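Local coordinates for protein putative alpha-N-acetylgalactosaminidase (Bacillus halodurans C-125, PDB 3CC1) that probably hydrolyses terminal alpha-linked N-acetylgalactosamine from glycoconjugates, as a putative alpha-N-acetylgalactosaminidase with a TIM-barrel domain and a C-terminal beta sandwich, at residues 195-198 / 199-202; 168-171 / 172-175. All coordinates share one frame; numbering follows the deposited sequence.

Contact 1 of 2, residues 195-198 / 199-202; sequences HLEE and IKMI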
loop_
_atom_site.group_PDB
_atom_site.type_symbol
_atom_site.label_atom_id
_atom_site.label_comp_id
_atom_site.label_asym_id
_atom_site.label_seq_id
_atom_site.Cartn_x
_atom_site.Cartn_y
_atom_site.Cartn_z
ATOM N N HIS A 195 1.656 -17.152 -21.773
ATOM C CA HIS A 195 1.646 -18.346 -22.609
ATOM C C HIS A 195 0.289 -18.567 -23.274
ATOM O O HIS A 195 -0.234 -19.683 -23.292
ATOM C CB HIS A 195 1.997 -19.569 -21.760
ATOM C CG HIS A 195 3.237 -19.420 -20.939
ATOM N ND1 HIS A 195 4.499 -19.331 -21.490
ATOM C CD2 HIS A 195 3.410 -19.387 -19.595
ATOM C CE1 HIS A 195 5.394 -19.224 -20.518
ATOM N NE2 HIS A 195 4.759 -19.280 -19.359
ATOM N N LEU A 196 -0.276 -17.503 -23.834
ATOM C CA LEU A 196 -1.674 -17.536 -24.320
ATOM C C LEU A 196 -1.890 -18.485 -25.490
ATOM O O LEU A 196 -2.894 -19.194 -25.545
ATOM C CB LEU A 196 -2.175 -16.124 -24.681
ATOM C CG LEU A 196 -2.077 -15.086 -23.527
ATOM C CD1 LEU A 196 -2.663 -13.725 -23.928
ATOM C CD2 LEU A 196 -2.726 -15.624 -22.238
ATOM N N GLU A 197 -0.958 -18.495 -26.432
ATOM C CA GLU A 197 -1.090 -19.383 -27.601
ATOM C C GLU A 197 -0.867 -20.857 -27.243
ATOM O O GLU A 197 -1.487 -21.733 -27.823
ATOM C CB GLU A 197 -0.150 -18.958 -28.727
ATOM C CG GLU A 197 -0.542 -17.633 -29.375
ATOM C CD GLU A 197 -1.988 -17.659 -29.927
ATOM O OE1 GLU A 197 -2.422 -18.698 -30.485
ATOM O OE2 GLU A 197 -2.701 -16.637 -29.789
ATOM N N GLU A 198 0.006 -21.107 -26.272
ATOM C CA GLU A 198 0.256 -22.454 -25.790
ATOM C C GLU A 198 -0.992 -22.954 -25.051
ATOM O O GLU A 198 -1.395 -24.109 -25.206
ATOM C CB GLU A 198 1.503 -22.499 -24.894
ATOM C CG GLU A 198 2.063 -23.879 -24.727
ATOM C CD GLU A 198 3.481 -23.961 -24.111
ATOM O OE1 GLU A 198 4.059 -22.938 -23.686
ATOM O OE2 GLU A 198 4.003 -25.101 -24.051
ATOM N N ILE A 199 -1.646 -22.056 -24.303
ATOM C CA ILE A 199 -2.945 -22.383 -23.665
ATOM C C ILE A 199 -4.001 -22.793 -24.674
ATOM O O ILE A 199 -4.741 -23.732 -24.446
ATOM C CB ILE A 199 -3.528 -21.195 -22.807
ATOM C CG1 ILE A 199 -2.700 -21.023 -21.507
ATOM C CG2 ILE A 199 -5.039 -21.424 -22.487
ATOM C CD1 ILE A 199 -2.890 -19.644 -20.885
ATOM N N LYS A 200 -4.085 -22.074 -25.775
ATOM C CA LYS A 200 -5.091 -22.396 -26.791
ATOM C C LYS A 200 -4.881 -23.820 -27.327
ATOM O O LYS A 200 -5.852 -24.559 -27.546
ATOM C CB LYS A 200 -5.092 -21.371 -27.923
ATOM C CG LYS A 200 -5.443 -19.925 -27.510
ATOM C CD LYS A 200 -5.517 -19.037 -28.772
ATOM C CE LYS A 200 -5.678 -17.534 -28.502
ATOM N NZ LYS A 200 -6.100 -16.807 -29.775
HETATM N N MSE A 201 -3.620 -24.225 -27.492
HETATM C CA MSE A 201 -3.325 -25.593 -27.966
HETATM C C MSE A 201 -3.762 -26.652 -26.953
HETATM O O MSE A 201 -4.293 -27.676 -27.333
HETATM C CB MSE A 201 -1.833 -25.780 -28.247
HETATM C CG MSE A 201 -1.383 -25.045 -29.481
HETATM SE SE MSE A 201 0.423 -25.497 -30.049
HETATM C CE MSE A 201 1.397 -25.210 -28.407
ATOM N N ILE A 202 -3.495 -26.386 -25.665
ATOM C CA ILE A 202 -3.853 -27.308 -24.596
ATOM C C ILE A 202 -5.366 -27.474 -24.643
ATOM O O ILE A 202 -5.903 -28.568 -24.569
ATOM C CB ILE A 202 -3.323 -26.841 -23.213
ATOM C CG1 ILE A 202 -1.786 -26.971 -23.202
ATOM C CG2 ILE A 202 -4.003 -27.635 -22.071
ATOM C CD1 ILE A 202 -1.046 -26.150 -22.131
#
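K200 and E197 lie side by side on the exposed face of a helix and point the same way. CB of the lysine is 3.6 Å from the carbonyl O of E197. With CG anti to the carbonyl carbon (chi1 -62°), the lysine chain leans back along the helix, and CG packs 3.3 Å from the O of L196. It stays extended from there on. CD passes 3.6 Å from OE1 of E197, and CE lies 3.4 Å from OE2 of the same carboxylate. NZ completes a salt bridge with OE2 of E197, but the bond is weak at 3.4 Å. E197 bends at chi2 (-57°), which turns its carboxylate alongside the lysine chain. Helix 196-208 is the crossover helix of a beta-alpha-beta unit between strands 180-184 and 214-216 of the TIM barrel. H195 is its N-cap residue, and its O accepts the N-H of I199. CG1 of I199 packs against that same O, at 3.3 Å. On the buried side E198 crosses M201, a selenomethionine, with CG 4.0 Å from its CE. The E198 carboxylate is held by R116, Y166 and the backbone N of V155.

Contact 2 of 2, residues 168-171 / 172-175; sequences SLFE and LYAQ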
loop_
_atom_site.group_PDB
_atom_site.type_symbol
_atom_site.label_atom_id
_atom_site.label_comp_id
_atom_site.label_asym_id
_atom_site.label_seq_id
_atom_site.Cartn_x
_atom_site.Cartn_y
_atom_site.Cartn_z
ATOM N N SER A 168 -1.327 -35.547 -28.392
ATOM C CA SER A 168 -0.793 -36.848 -27.968
ATOM C C SER A 168 -0.795 -37.004 -26.448
ATOM O O SER A 168 -0.962 -38.097 -25.949
ATOM C CB SER A 168 0.625 -37.103 -28.530
ATOM O OG SER A 168 1.667 -36.493 -27.760
ATOM N N LEU A 169 -0.628 -35.907 -25.704
ATOM C CA LEU A 169 -0.612 -36.022 -24.217
ATOM C C LEU A 169 -2.016 -36.318 -23.721
ATOM O O LEU A 169 -2.242 -37.191 -22.881
ATOM C CB LEU A 169 -0.102 -34.726 -23.562
ATOM C CG LEU A 169 1.343 -34.292 -23.813
ATOM C CD1 LEU A 169 1.635 -33.143 -22.859
ATOM C CD2 LEU A 169 2.320 -35.458 -23.598
ATOM N N PHE A 170 -2.973 -35.577 -24.246
ATOM C CA PHE A 170 -4.369 -35.722 -23.805
ATOM C C PHE A 170 -5.006 -37.030 -24.293
ATOM O O PHE A 170 -5.835 -37.605 -23.597
ATOM C CB PHE A 170 -5.182 -34.476 -24.113
ATOM C CG PHE A 170 -4.835 -33.341 -23.175
ATOM C CD1 PHE A 170 -5.421 -33.282 -21.920
ATOM C CD2 PHE A 170 -3.823 -32.443 -23.485
ATOM C CE1 PHE A 170 -5.065 -32.296 -21.015
ATOM C CE2 PHE A 170 -3.437 -31.449 -22.582
ATOM C CZ PHE A 170 -4.059 -31.377 -21.342
ATOM N N GLU A 171 -4.528 -37.559 -25.412
ATOM C CA GLU A 171 -4.871 -38.938 -25.793
ATOM C C GLU A 171 -4.363 -39.936 -24.774
ATOM O O GLU A 171 -5.078 -40.855 -24.374
ATOM C CB GLU A 171 -4.310 -39.286 -27.166
ATOM C CG GLU A 171 -5.068 -38.651 -28.308
ATOM C CD GLU A 171 -4.295 -38.710 -29.650
ATOM O OE1 GLU A 171 -3.294 -39.494 -29.747
ATOM O OE2 GLU A 171 -4.691 -37.958 -30.596
ATOM N N LEU A 172 -3.122 -39.765 -24.341
ATOM C CA LEU A 172 -2.554 -40.629 -23.313
ATOM C C LEU A 172 -3.358 -40.564 -22.002
ATOM O O LEU A 172 -3.697 -41.591 -21.390
ATOM C CB LEU A 172 -1.082 -40.273 -23.070
ATOM C CG LEU A 172 -0.286 -41.185 -22.147
ATOM C CD1 LEU A 172 -0.343 -42.678 -22.611
ATOM C CD2 LEU A 172 1.154 -40.644 -22.090
ATOM N N TYR A 173 -3.678 -39.355 -21.581
ATOM C CA TYR A 173 -4.405 -39.151 -20.341
ATOM C C TYR A 173 -5.820 -39.744 -20.464
ATOM O O TYR A 173 -6.342 -40.317 -19.505
ATOM C CB TYR A 173 -4.429 -37.667 -19.927
ATOM C CG TYR A 173 -3.056 -37.040 -19.808
ATOM C CD1 TYR A 173 -1.955 -37.816 -19.500
ATOM C CD2 TYR A 173 -2.864 -35.681 -20.025
ATOM C CE1 TYR A 173 -0.682 -37.262 -19.422
ATOM C CE2 TYR A 173 -1.577 -35.107 -19.970
ATOM C CZ TYR A 173 -0.500 -35.896 -19.658
ATOM O OH TYR A 173 0.769 -35.381 -19.542
ATOM N N ALA A 174 -6.436 -39.610 -21.638
ATOM C CA ALA A 174 -7.756 -40.212 -21.877
ATOM C C ALA A 174 -7.664 -41.733 -21.778
ATOM O O ALA A 174 -8.537 -42.389 -21.198
ATOM C CB ALA A 174 -8.339 -39.788 -23.217
ATOM N N GLN A 175 -6.585 -42.266 -22.340
ATOM C CA GLN A 175 -6.287 -43.682 -22.301
ATOM C C GLN A 175 -6.236 -44.137 -20.852
ATOM O O GLN A 175 -6.835 -45.149 -20.487
ATOM C CB GLN A 175 -4.931 -43.947 -22.976
ATOM C CG GLN A 175 -4.577 -45.409 -23.134
ATOM C CD GLN A 175 -3.166 -45.619 -23.661
ATOM O OE1 GLN A 175 -2.343 -46.278 -23.025
ATOM N NE2 GLN A 175 -2.888 -45.068 -24.837
#
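The rings of F170 and Y173 form a T-shaped pair along one side of a helix. The edge of Y173 is turned toward the face of F170, with the planes at 81° and the centroids 5.5 Å apart. CD2 of Y173 does the touching, 4.0 Å from CD1 of F170 and nearer the rim of that ring than its middle. One face of the Y173 ring is covered by a backbone oxygen: the O of L169 sits 3.1 Å from the ring plane, toward the rim. CG of Y173 stands anti to the carbonyl carbon (chi1 -56°), which carries the ring back along the helix over the preceding turn.

Apolar packing adds to this. L169 and Y173 run side by side, with CB of L169 3.9 Å from CE2 of Y173. The tip of L169 follows the ring to its hydroxyl end, where CD1 comes 4.1 Å from OH of Y173. The Y173 side chain also packs on I112 and I114 of strand 109-115 and on V181 of strand 180-184. With Y173 cut back to an alanine, the F170 face would probably lose its edge partner, CB of L169 its cover, and a gap would open against the two strands.

Four backbone bonds of the i to i+4 kind link the two halves. The N of Y173 reaches the O of L169 at 2.9 Å. The O of S168 takes the N-H of L172 and also NH1 of R79.

Helix side chains packed on parallel strands in this way are characteristic of the outer helical shell of a TIM barrel.

In the fold
Contacts 1 and 2 sit on two different helices, 196-208 and 162-175, with centres about 17 Å apart. Contact 2 comes first in the chain. The two meet where CG2 of I202 packs 3.8 Å from CZ of F170. V181, on the barrel strand between the two helices in sequence, also touches F170. Contact 1 lies at the start of its helix and is partly buried: its charged pair faces outward, while a second carboxylate is held within the fold. Contact 2 closes the end of its helix and is mostly buried. Aromatic and aliphatic packing dominates there, with E171 and Q175 on the exposed side.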